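Local atomic coordinates of putative capsid protein of prophage (Escherichia coli CFT073, PDB entry 3BQW), a protein that probably serves as a prophage-encoded major capsid protein, building the shell of a tailed-phage head, although its function has not been established directly. Residues E137-N142 and A334-P339; N38-S43 and K290-Y295; M59-S64 and I161-P166. All coordinates share one frame; numbering follows the deposited sequence.

Overall arrangement
Contact 1 lies deepest, centred about 6 Å from the chain centre: helix 113-146 packs on strand 327-338, chiefly through proline and aliphatic carbon. Contact 2, about 10 Å away between centres, belongs to the same sheet, since strand 292-295 pairs with strand 327-338 on one flank and strand 38-41 on the other; backbone bonds dominate there, and strand 38-41 is partly exposed. Contact 3, centred about 18 Å from the chain centre yet mostly buried, lies in a separate antiparallel sheet and adds a CH-pi contact on Trp163 and a cation-pi pair on Phe62. Contacts 1 and 3 touch where Trp163 meets Pro337 and Pro339; contacts 2 and 3 stay about 8 Å apart at nearest atoms.

Contact 1: residues E137-N142 and A334-P339; sequences EWLAVN and APQPVP
The indole of Trp138 carries the amide nitrogen of Asn142, one helical turn on, over one face: Asn142 ND2 stands 3.2 Å above the Trp138 ring plane, offset toward the rim. The ring of Tyr266 also meets this indole, with the two planes at about 60°. The other flat group, the carboxamide of Gln336, has a carbonyl at its edge: Gln336 NE2 donates to Pro337 O at 3.1 Å, arriving on a lone pair, and the oxygen lies near the amide plane. Gln336 CG is anti to the backbone N and the chain bends at chi2 (55°), which turns the amide toward the carbonyl of the next residue and the helix, where this bond restrains its rotation. Gln336 OE1 then lies 4.0 Å from Leu139 CD1. Here the long helix 113-146 runs nearly parallel to strand 327-338, the short axes 24° apart and 7.9 Å at closest approach, a helix-on-sheet layer consistent with the spine helix of HK97-like capsid proteins. The layer is held by apolar carbon. Leu139 crosses the ring of Pro337 at about a right angle, with Leu139 CB 3.7 Å from Pro337 CG, while Leu139 CD1 reaches Pro337 CD at 3.9 Å. Pro337 CG, the leading tip of the ring, also sits 3.8 Å from the backbone nitrogen of Ala140 and 4.4 Å from Ala140 CB. Phe36 touches both Ala140 and Pro337, and Ile151 of the neighbouring sheet touches Leu139 and Gln336. Glu137 points away from the strand, its buried carboxylate bound by Thr32 OG1 and the backbone N of Phe31.

Contact 2: residues N38-S43 and K290-Y295; sequences NVATFS and KGLVAY
Ala40 O is held by one strong hydrogen bond, from Tyr295 N at 2.7 Å, almost along the C=O axis, and by a weaker CA-H contact from Ala294 CA at 3.4 Å. The edge of the Tyr295 ring lies close to the same oxygen. Tyr295 O is met just as directly by Phe42 N at 2.8 Å, and the Phe42 ring brings its edge toward this carbonyl. Earlier in the pair, Val293 N reaches Asn38 O at 2.8 Å and Ala40 N reaches Val293 O at 3.2 Å, both donors standing above the carbonyl plane; a weak bond from Asn38 N to Gly291 O begins the series. On one face of the sheet Ala40 CB presses on Leu292 CD1 at 3.5 Å, a tight carbon pair; Leu292 CG takes the crowded place between N and carbonyl carbon (chi1 68°). Farther along that side, Phe42 CE2 rests 3.8 Å from Ala294 CB. On the other face Val39 CG1 touches the CD2-CE2 side of the Tyr295 ring obliquely, at 4.0 Å from Tyr295 CD2, and Thr41 CG2 meets the CB of Tyr295. Strand 292-295 also bonds to strand 327-338, through Leu292 with Val338 and Ala294 with Gln336. Ala40, bridged with Ala294, bonds through its N to Val293 and through its O to Tyr295, the pattern of a parallel beta pair, here within a mixed sheet.

Contact 3: residues M59-S64 and I161-P166; sequences MSAFCS and IDWKIP
Ser60 leads into strand 61-67, which pairs antiparallel with strand 159-162 in the middle of a four-stranded antiparallel sheet. The carbonyl of Ser60 meets the edge of the Trp163 indole, Ser60 O lying 3.7 Å from Trp163 CZ3, while Ser60 OG is hydrogen-bonded to Glu78. Ala61 lays its methyl over one face of that indole in a CH-pi contact, Ala61 CB coming to 3.5 Å from Trp163 CZ3. Ile161 CG2 shares this face, toward the rim, and packs against Ala61 CB at 3.5 Å. Phe62 and Asp162 then form a hydrogen-bonded antiparallel pair: Phe62 N donates to Asp162 O at 3.1 Å, in the carbonyl plane, and Asp162 N returns to Phe62 O at 2.9 Å from above the Phe62 carbonyl plane. Phe62 CG is anti to the backbone N (chi1 -167°), and Lys164 NZ stands over one face of its ring, above the centre, in a cation-pi contact, 3.8 Å from the Phe62 ring centroid and 9° off the normal. Two features bring the lysine there. An Asx turn, Lys164 N to Asp162 OD1 at 2.8 Å, folds the backbone after the strand, and the side chain bends at chi2 (-99°). Asp162 OD2 forms a salt bridge with Arg73, whose guanidinium also lies near Lys164 NZ; the negative charge of Asp162, paired with Arg73, would probably offset part of the repulsion between these like charges. Cys63 follows as the non-hydrogen-bonded partner of Ile161, on the opposite face from Phe62, with its sulfur beside the CG1 branch: Cys63 SG is 4.1 Å from Ile161 CG1.

Contact 1: residues E137-N142 and A334-P339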
loop_
_atom_site.group_PDB
_atom_site.type_symbol
_atom_site.label_atom_id
_atom_site.label_comp_id
_atom_site.label_asym_id
_atom_site.label_seq_id
_atom_site.Cartn_x
_atom_site.Cartn_y
_atom_site.Cartn_z
ATOM N N GLU A 137 0.377 1.621 -0.781
ATOM C CA GLU A 137 -0.668 0.625 -1.077
ATOM C C GLU A 137 -1.298 0.902 -2.413
ATOM O O GLU A 137 -1.615 -0.040 -3.146
ATOM C CB GLU A 137 -1.750 0.597 0.016
ATOM C CG GLU A 137 -2.928 -0.363 -0.193
ATOM C CD GLU A 137 -2.586 -1.829 0.019
ATOM O OE1 GLU A 137 -1.394 -2.157 0.178
ATOM O OE2 GLU A 137 -3.512 -2.689 -0.030
ATOM N N TRP A 138 -1.496 2.185 -2.715
ATOM C CA TRP A 138 -1.999 2.627 -4.001
ATOM C C TRP A 138 -1.061 2.155 -5.110
ATOM O O TRP A 138 -1.490 1.575 -6.084
ATOM C CB TRP A 138 -2.126 4.155 -4.012
ATOM C CG TRP A 138 -2.602 4.726 -5.289
ATOM C CD1 TRP A 138 -3.863 4.609 -5.823
ATOM C CD2 TRP A 138 -1.846 5.518 -6.213
ATOM N NE1 TRP A 138 -3.925 5.266 -7.020
ATOM C CE2 TRP A 138 -2.702 5.839 -7.282
ATOM C CE3 TRP A 138 -0.516 5.977 -6.246
ATOM C CZ2 TRP A 138 -2.279 6.624 -8.378
ATOM C CZ3 TRP A 138 -0.095 6.761 -7.314
ATOM C CH2 TRP A 138 -0.970 7.059 -8.383
ATOM N N LEU A 139 0.237 2.397 -4.921
ATOM C CA LEU A 139 1.238 1.929 -5.842
ATOM C C LEU A 139 1.226 0.398 -5.947
ATOM O O LEU A 139 1.328 -0.118 -7.028
ATOM C CB LEU A 139 2.625 2.436 -5.424
ATOM C CG LEU A 139 2.906 3.918 -5.679
ATOM C CD1 LEU A 139 4.246 4.341 -5.037
ATOM C CD2 LEU A 139 2.879 4.232 -7.138
ATOM N N ALA A 140 1.100 -0.311 -4.825
ATOM C CA ALA A 140 1.048 -1.783 -4.800
ATOM C C ALA A 140 -0.146 -2.373 -5.584
ATOM O O ALA A 140 0.017 -3.275 -6.428
ATOM C CB ALA A 140 1.026 -2.286 -3.340
ATOM N N VAL A 141 -1.337 -1.848 -5.316
ATOM C CA VAL A 141 -2.525 -2.323 -5.972
ATOM C C VAL A 141 -2.472 -2.008 -7.465
ATOM O O VAL A 141 -2.834 -2.832 -8.285
ATOM C CB VAL A 141 -3.825 -1.742 -5.361
ATOM C CG1 VAL A 141 -5.045 -2.224 -6.174
ATOM C CG2 VAL A 141 -3.962 -2.141 -3.888
ATOM N N ASN A 142 -2.030 -0.819 -7.819
ATOM C CA ASN A 142 -1.854 -0.485 -9.233
ATOM C C ASN A 142 -0.865 -1.404 -9.958
ATOM O O ASN A 142 -1.108 -1.814 -11.075
ATOM C CB ASN A 142 -1.452 0.982 -9.382
ATOM C CG ASN A 142 -2.595 1.951 -9.045
ATOM O OD1 ASN A 142 -3.656 1.550 -8.609
ATOM N ND2 ASN A 142 -2.350 3.239 -9.224
ATOM N N ALA A 334 10.752 7.833 0.778
ATOM C CA ALA A 334 10.837 7.647 -0.684
ATOM C C ALA A 334 10.623 6.181 -1.039
ATOM O O ALA A 334 11.516 5.536 -1.549
ATOM C CB ALA A 334 12.203 8.160 -1.227
ATOM N N PRO A 335 9.421 5.662 -0.775
ATOM C CA PRO A 335 9.068 4.267 -1.020
ATOM C C PRO A 335 8.633 3.960 -2.445
ATOM O O PRO A 335 8.012 4.798 -3.117
ATOM C CB PRO A 335 7.890 4.047 -0.076
ATOM C CG PRO A 335 7.196 5.379 -0.060
ATOM C CD PRO A 335 8.286 6.407 -0.181
ATOM N N GLN A 336 8.954 2.739 -2.879
ATOM C CA GLN A 336 8.499 2.191 -4.152
ATOM C C GLN A 336 8.342 0.673 -4.015
ATOM O O GLN A 336 9.320 -0.012 -3.711
ATOM C CB GLN A 336 9.543 2.459 -5.237
ATOM C CG GLN A 336 9.190 1.881 -6.616
ATOM C CD GLN A 336 7.839 2.348 -7.123
ATOM O OE1 GLN A 336 7.553 3.549 -7.107
ATOM N NE2 GLN A 336 7.000 1.405 -7.581
ATOM N N PRO A 337 7.111 0.150 -4.179
ATOM C CA PRO A 337 6.910 -1.296 -4.229
ATOM C C PRO A 337 7.602 -1.950 -5.437
ATOM O O PRO A 337 7.592 -1.409 -6.539
ATOM C CB PRO A 337 5.386 -1.460 -4.310
ATOM C CG PRO A 337 4.829 -0.160 -4.031
ATOM C CD PRO A 337 5.841 0.885 -4.222
ATOM N N VAL A 338 8.253 -3.077 -5.182
ATOM C CA VAL A 338 8.916 -3.837 -6.216
ATOM C C VAL A 338 8.414 -5.273 -6.096
ATOM O O VAL A 338 8.611 -5.891 -5.053
ATOM C CB VAL A 338 10.452 -3.809 -6.064
ATOM C CG1 VAL A 338 11.092 -4.634 -7.160
ATOM C CG2 VAL A 338 10.965 -2.353 -6.096
ATOM N N PRO A 339 7.779 -5.792 -7.154
ATOM C CA PRO A 339 7.187 -7.125 -7.052
ATOM C C PRO A 339 8.227 -8.200 -7.181
ATOM O O PRO A 339 9.312 -7.948 -7.701
ATOM C CB PRO A 339 6.218 -7.171 -8.232
ATOM C CG PRO A 339 6.877 -6.327 -9.278
ATOM C CD PRO A 339 7.550 -5.195 -8.492
#

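Contact 2: residues N38-S43 and K290-Y295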
loop_
_atom_site.group_PDB
_atom_site.type_symbol
_atom_site.label_atom_id
_atom_site.label_comp_id
_atom_site.label_asym_id
_atom_site.label_seq_id
_atom_site.Cartn_x
_atom_site.Cartn_y
_atom_site.Cartn_z
ATOM N N ASN A 38 8.504 -7.322 2.387
ATOM C CA ASN A 38 9.902 -7.056 2.697
ATOM C C ASN A 38 10.271 -5.592 2.473
ATOM O O ASN A 38 9.483 -4.793 1.910
ATOM C CB ASN A 38 10.801 -7.966 1.867
ATOM C CG ASN A 38 10.502 -9.443 2.112
ATOM O OD1 ASN A 38 10.256 -10.213 1.192
ATOM N ND2 ASN A 38 10.451 -9.806 3.355
ATOM N N VAL A 39 11.461 -5.247 2.948
ATOM C CA VAL A 39 11.948 -3.890 2.912
ATOM C C VAL A 39 13.409 -3.897 2.509
ATOM O O VAL A 39 14.176 -4.829 2.847
ATOM C CB VAL A 39 11.759 -3.159 4.276
ATOM C CG1 VAL A 39 12.610 -1.852 4.345
ATOM C CG2 VAL A 39 10.261 -2.879 4.535
ATOM N N ALA A 40 13.770 -2.885 1.729
ATOM C CA ALA A 40 15.148 -2.591 1.455
ATOM C C ALA A 40 15.289 -1.080 1.494
ATOM O O ALA A 40 14.528 -0.363 0.836
ATOM C CB ALA A 40 15.600 -3.176 0.092
ATOM N N THR A 41 16.253 -0.598 2.280
ATOM C CA THR A 41 16.549 0.826 2.349
ATOM C C THR A 41 17.864 1.070 1.625
ATOM O O THR A 41 18.845 0.350 1.846
ATOM C CB THR A 41 16.617 1.335 3.803
ATOM O OG1 THR A 41 17.544 0.560 4.557
ATOM C CG2 THR A 41 15.243 1.265 4.476
ATOM N N PHE A 42 17.883 2.074 0.750
ATOM C CA PHE A 42 19.061 2.380 -0.032
ATOM C C PHE A 42 19.785 3.605 0.522
ATOM O O PHE A 42 19.163 4.487 1.115
ATOM C CB PHE A 42 18.681 2.556 -1.522
ATOM C CG PHE A 42 18.242 1.277 -2.172
ATOM C CD1 PHE A 42 19.104 0.569 -2.986
ATOM C CD2 PHE A 42 16.993 0.740 -1.905
ATOM C CE1 PHE A 42 18.712 -0.638 -3.556
ATOM C CE2 PHE A 42 16.597 -0.470 -2.454
ATOM C CZ PHE A 42 17.458 -1.158 -3.282
ATOM N N SER A 43 21.110 3.632 0.338
ATOM C CA SER A 43 21.943 4.778 0.714
ATOM C C SER A 43 22.144 5.707 -0.471
ATOM O O SER A 43 22.809 6.742 -0.373
ATOM C CB SER A 43 23.302 4.284 1.211
ATOM O OG SER A 43 23.817 3.343 0.263
ATOM N N LYS A 290 6.345 -12.886 -2.810
ATOM C CA LYS A 290 6.584 -11.704 -1.960
ATOM C C LYS A 290 7.744 -10.900 -2.464
ATOM O O LYS A 290 8.849 -11.390 -2.495
ATOM C CB LYS A 290 6.911 -12.085 -0.516
ATOM C CG LYS A 290 5.854 -12.898 0.199
ATOM C CD LYS A 290 6.575 -13.748 1.206
ATOM C CE LYS A 290 5.656 -14.391 2.169
ATOM N NZ LYS A 290 6.313 -15.600 2.737
ATOM N N GLY A 291 7.466 -9.658 -2.828
ATOM C CA GLY A 291 8.483 -8.677 -3.166
ATOM C C GLY A 291 8.699 -7.731 -2.010
ATOM O O GLY A 291 8.649 -8.126 -0.850
ATOM N N LEU A 292 8.960 -6.464 -2.313
ATOM C CA LEU A 292 9.375 -5.533 -1.259
ATOM C C LEU A 292 8.893 -4.130 -1.501
ATOM O O LEU A 292 8.371 -3.806 -2.563
ATOM C CB LEU A 292 10.911 -5.531 -1.102
ATOM C CG LEU A 292 11.698 -4.929 -2.284
ATOM C CD1 LEU A 292 12.994 -4.347 -1.865
ATOM C CD2 LEU A 292 11.918 -5.991 -3.332
ATOM N N VAL A 293 9.033 -3.300 -0.471
ATOM C CA VAL A 293 8.965 -1.856 -0.641
ATOM C C VAL A 293 10.397 -1.402 -0.504
ATOM O O VAL A 293 11.057 -1.648 0.507
ATOM C CB VAL A 293 7.981 -1.129 0.344
ATOM C CG1 VAL A 293 7.962 0.388 0.074
ATOM C CG2 VAL A 293 6.562 -1.683 0.190
ATOM N N ALA A 294 10.892 -0.788 -1.571
ATOM C CA ALA A 294 12.239 -0.262 -1.623
ATOM C C ALA A 294 12.170 1.200 -1.239
ATOM O O ALA A 294 11.277 1.931 -1.683
ATOM C CB ALA A 294 12.834 -0.430 -3.028
ATOM N N TYR A 295 13.113 1.631 -0.416
ATOM C CA TYR A 295 13.169 3.032 0.028
ATOM C C TYR A 295 14.454 3.694 -0.482
ATOM O O TYR A 295 15.557 3.208 -0.222
ATOM C CB TYR A 295 13.097 3.104 1.551
ATOM C CG TYR A 295 11.758 2.674 2.087
ATOM C CD1 TYR A 295 10.793 3.615 2.450
ATOM C CD2 TYR A 295 11.442 1.313 2.220
ATOM C CE1 TYR A 295 9.526 3.200 2.934
ATOM C CE2 TYR A 295 10.218 0.908 2.719
ATOM C CZ TYR A 295 9.259 1.857 3.070
ATOM O OH TYR A 295 8.028 1.436 3.541
#

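Contact 3: residues M59-S64 and I161-P166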
loop_
_atom_site.group_PDB
_atom_site.type_symbol
_atom_site.label_atom_id
_atom_site.label_comp_id
_atom_site.label_asym_id
_atom_site.label_seq_id
_atom_site.Cartn_x
_atom_site.Cartn_y
_atom_site.Cartn_z
ATOM N N MET A 59 14.229 -7.063 -11.107
ATOM C CA MET A 59 15.427 -6.215 -11.009
ATOM C C MET A 59 15.564 -5.169 -12.108
ATOM O O MET A 59 16.560 -4.456 -12.165
ATOM C CB MET A 59 16.677 -7.085 -10.883
ATOM C CG MET A 59 16.865 -7.565 -9.442
ATOM S SD MET A 59 18.280 -8.614 -9.351
ATOM C CE MET A 59 19.059 -8.004 -7.871
ATOM N N SER A 60 14.541 -5.062 -12.947
ATOM C CA SER A 60 14.411 -3.913 -13.813
ATOM C C SER A 60 12.958 -3.616 -14.100
ATOM O O SER A 60 12.085 -4.454 -13.900
ATOM C CB SER A 60 15.202 -4.111 -15.114
ATOM O OG SER A 60 14.680 -5.153 -15.891
ATOM N N ALA A 61 12.713 -2.397 -14.565
ATOM C CA ALA A 61 11.393 -1.978 -15.023
ATOM C C ALA A 61 11.576 -1.093 -16.244
ATOM O O ALA A 61 12.649 -0.531 -16.466
ATOM C CB ALA A 61 10.632 -1.222 -13.912
ATOM N N PHE A 62 10.527 -1.011 -17.049
ATOM C CA PHE A 62 10.505 -0.164 -18.231
ATOM C C PHE A 62 9.932 1.177 -17.820
ATOM O O PHE A 62 8.754 1.306 -17.472
ATOM C CB PHE A 62 9.664 -0.816 -19.315
ATOM C CG PHE A 62 9.815 -0.188 -20.680
ATOM C CD1 PHE A 62 10.833 -0.575 -21.521
ATOM C CD2 PHE A 62 8.891 0.733 -21.135
ATOM C CE1 PHE A 62 10.942 -0.029 -22.780
ATOM C CE2 PHE A 62 8.993 1.291 -22.395
ATOM C CZ PHE A 62 10.008 0.913 -23.211
ATOM N N CYS A 63 10.792 2.178 -17.861
ATOM C CA CYS A 63 10.491 3.498 -17.384
ATOM C C CYS A 63 10.377 4.452 -18.562
ATOM O O CYS A 63 11.254 4.499 -19.421
ATOM C CB CYS A 63 11.583 3.945 -16.407
ATOM S SG CYS A 63 11.542 2.966 -14.894
ATOM N N SER A 64 9.275 5.195 -18.592
ATOM C CA SER A 64 8.952 6.087 -19.684
ATOM C C SER A 64 8.632 7.482 -19.159
ATOM O O SER A 64 7.886 7.616 -18.204
ATOM C CB SER A 64 7.732 5.563 -20.458
ATOM O OG SER A 64 7.986 4.324 -21.082
ATOM N N ILE A 161 6.419 3.754 -14.460
ATOM C CA ILE A 161 7.085 2.468 -14.316
ATOM C C ILE A 161 6.127 1.416 -14.841
ATOM O O ILE A 161 4.943 1.391 -14.459
ATOM C CB ILE A 161 7.388 2.102 -12.835
ATOM C CG1 ILE A 161 8.418 3.043 -12.241
ATOM C CG2 ILE A 161 7.901 0.666 -12.728
ATOM C CD1 ILE A 161 8.495 2.948 -10.684
ATOM N N ASP A 162 6.645 0.542 -15.687
ATOM C CA ASP A 162 5.875 -0.555 -16.230
ATOM C C ASP A 162 6.616 -1.870 -15.973
ATOM O O ASP A 162 7.714 -2.100 -16.488
ATOM C CB ASP A 162 5.643 -0.334 -17.721
ATOM C CG ASP A 162 4.720 -1.351 -18.337
ATOM O OD1 ASP A 162 4.138 -2.190 -17.604
ATOM O OD2 ASP A 162 4.562 -1.308 -19.584
ATOM N N TRP A 163 6.004 -2.702 -15.142
ATOM C CA TRP A 163 6.522 -4.038 -14.809
ATOM C C TRP A 163 6.170 -5.070 -15.885
ATOM O O TRP A 163 6.595 -6.213 -15.795
ATOM C CB TRP A 163 5.967 -4.489 -13.475
ATOM C CG TRP A 163 6.277 -3.521 -12.329
ATOM C CD1 TRP A 163 5.391 -2.694 -11.684
ATOM C CD2 TRP A 163 7.567 -3.268 -11.747
ATOM N NE1 TRP A 163 6.056 -1.960 -10.719
ATOM C CE2 TRP A 163 7.382 -2.296 -10.727
ATOM C CE3 TRP A 163 8.858 -3.769 -11.982
ATOM C CZ2 TRP A 163 8.432 -1.823 -9.944
ATOM C CZ3 TRP A 163 9.905 -3.300 -11.203
ATOM C CH2 TRP A 163 9.685 -2.330 -10.191
ATOM N N LYS A 164 5.397 -4.637 -16.886
ATOM C CA LYS A 164 5.055 -5.410 -18.087
ATOM C C LYS A 164 4.308 -6.680 -17.693
ATOM O O LYS A 164 4.775 -7.792 -17.938
ATOM C CB LYS A 164 6.296 -5.745 -18.953
ATOM C CG LYS A 164 7.120 -4.542 -19.492
ATOM C CD LYS A 164 6.824 -4.137 -20.937
ATOM C CE LYS A 164 8.032 -3.440 -21.628
ATOM N NZ LYS A 164 7.635 -2.516 -22.763
ATOM N N ILE A 165 3.148 -6.522 -17.070
ATOM C CA ILE A 165 2.338 -7.691 -16.758
ATOM C C ILE A 165 1.778 -8.217 -18.103
ATOM O O ILE A 165 1.394 -7.427 -18.965
ATOM C CB ILE A 165 1.247 -7.371 -15.691
ATOM C CG1 ILE A 165 0.803 -8.671 -15.000
ATOM C CG2 ILE A 165 0.069 -6.599 -16.291
ATOM C CD1 ILE A 165 -0.303 -8.496 -13.965
ATOM N N PRO A 166 1.798 -9.533 -18.329
ATOM C CA PRO A 166 1.177 -10.000 -19.573
ATOM C C PRO A 166 -0.283 -9.549 -19.700
ATOM O O PRO A 166 -0.995 -9.492 -18.708
ATOM C CB PRO A 166 1.303 -11.532 -19.477
ATOM C CG PRO A 166 2.482 -11.735 -18.586
ATOM C CD PRO A 166 2.351 -10.654 -17.554
#